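Local coordinates for protein glial cell-derived neurotrophic factor (Rattus norvegicus, PDB 1AGQ) that acts as a secreted cystine-knot growth factor that supports the survival of neurons, signalling as a disulfide-linked dimer through cell-surface receptors, at the interface of chains A and B. Coordinates in Å, arbitrary orientation; residue numbers count along the deposited sequence, not the author numbering. Chains: chain A/B, Glial cell-derived neurotrophic factor.

The interface of chains A and B. Residues chain A 56, 124-125, 127; chain B 79, 86.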
loop_
_atom_site.group_PDB
_atom_site.type_symbol
_atom_site.label_atom_id
_atom_site.label_comp_id
_atom_site.label_asym_id
_atom_site.label_seq_id
_atom_site.Cartn_x
_atom_site.Cartn_y
_atom_site.Cartn_z
ATOM N N LEU A 56 25.516 -2.575 13.098
ATOM C CA LEU A 56 25.486 -2.960 11.684
ATOM C C LEU A 56 26.312 -4.196 11.351
ATOM O O LEU A 56 26.360 -4.624 10.203
ATOM C CB LEU A 56 25.933 -1.796 10.809
ATOM C CG LEU A 56 25.148 -0.490 10.978
ATOM C CD1 LEU A 56 25.714 0.586 10.065
ATOM C CD2 LEU A 56 23.691 -0.728 10.674
ATOM N N LEU A 124 28.627 4.765 4.808
ATOM C CA LEU A 124 27.328 4.934 5.442
ATOM C C LEU A 124 26.752 6.188 4.801
ATOM O O LEU A 124 27.442 7.209 4.691
ATOM C CB LEU A 124 27.482 5.146 6.953
ATOM C CG LEU A 124 28.222 4.085 7.765
ATOM C CD1 LEU A 124 28.327 4.532 9.205
ATOM C CD2 LEU A 124 27.481 2.753 7.662
ATOM N N ARG A 125 25.503 6.103 4.359
ATOM C CA ARG A 125 24.832 7.236 3.736
ATOM C C ARG A 125 23.506 7.459 4.462
ATOM O O ARG A 125 22.804 6.487 4.781
ATOM C CB ARG A 125 24.535 6.948 2.261
ATOM C CG ARG A 125 25.740 6.929 1.347
ATOM C CD ARG A 125 25.319 6.670 -0.104
ATOM N N HIS A 127 22.974 8.224 7.442
ATOM C CA HIS A 127 23.031 7.480 8.700
ATOM C C HIS A 127 22.915 8.388 9.921
ATOM O O HIS A 127 22.694 7.913 11.035
ATOM C CB HIS A 127 24.371 6.747 8.794
ATOM C CG HIS A 127 25.562 7.660 8.796
ATOM N ND1 HIS A 127 25.873 8.488 7.740
ATOM C CD2 HIS A 127 26.510 7.882 9.737
ATOM C CE1 HIS A 127 26.956 9.180 8.027
ATOM N NE2 HIS A 127 27.366 8.830 9.235
ATOM N N MET B 79 19.020 3.902 6.752
ATOM C CA MET B 79 20.148 3.524 7.585
ATOM C C MET B 79 19.927 4.157 8.963
ATOM O O MET B 79 20.201 3.569 10.009
ATOM C CB MET B 79 21.432 4.082 6.982
ATOM C CG MET B 79 22.655 3.762 7.798
ATOM S SD MET B 79 22.636 2.030 8.257
ATOM C CE MET B 79 23.696 1.345 6.972
ATOM N N ASN B 86 18.636 -0.106 16.626
ATOM C CA ASN B 86 19.763 -0.771 17.303
ATOM C C ASN B 86 20.181 -0.058 18.609
ATOM O O ASN B 86 20.505 -0.710 19.610
ATOM C CB ASN B 86 20.955 -0.872 16.344
ATOM C CG ASN B 86 20.669 -1.779 15.136
ATOM O OD1 ASN B 86 19.764 -2.608 15.166
ATOM N ND2 ASN B 86 21.451 -1.612 14.069
#
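B:Met79 runs past A:His127 to A:Leu56 and A:Leu124, forming an apolar patch of the two-fold homodimer interface of this growth factor. The patch helps seat the helix of one subunit against the strands and loops of the other, and symmetry repeats it with the chains exchanged. No nitrogen or oxygen of one chain comes within bonding reach of the other, so the evidence for adhesion here is van der Waals contact: 54 Å² of B:Met79 is hidden by chain A, half of the 108 Å² summed over the patch.

Each segment of the methionine meets a different partner. Its CB lies 3.5 Å from the backbone carbonyl O of A:Arg125, a van der Waals contact of a carbon with a carbonyl oxygen, while CG packs 3.6 Å from CB of A:His127. The imidazole itself turns away from the methionine and offers one face to CB of A:Leu124, which stands 3.6 Å above the ring plane toward its rim; this intrachain packing probably helps fix the two residues relative to each other.

B:Met79 starts extended, with CG anti to the backbone N (chi1 179°), then bends at chi2 (47°) and chi3 (97°), which turns the thioether and its methyl toward the two leucines. A:Leu56 approaches tip to tip and lays both methyls against one side of the thioether end: CD1 is 3.8 Å from CE, and CD2 is 3.8 Å from SD. Beside it, A:Leu124 CD2 reaches the same methyl, CE of B:Met79, at 4.1 Å, the side chains crossing obliquely in a looser contact. B:Asn86 is peripheral, its amide ND2 being 4.2 Å from A:Leu56 CD2, with the two side chains crossing nearly at right angles.

In the fold, B:Met79 begins helix 79-89 and B:Asn86 lies farther along it; A:Leu56 belongs to the loop after 3-10 helix 51-54, whereas A:Leu124 ends strand 121-124 and A:Arg125 and A:His127 continue into the following loop.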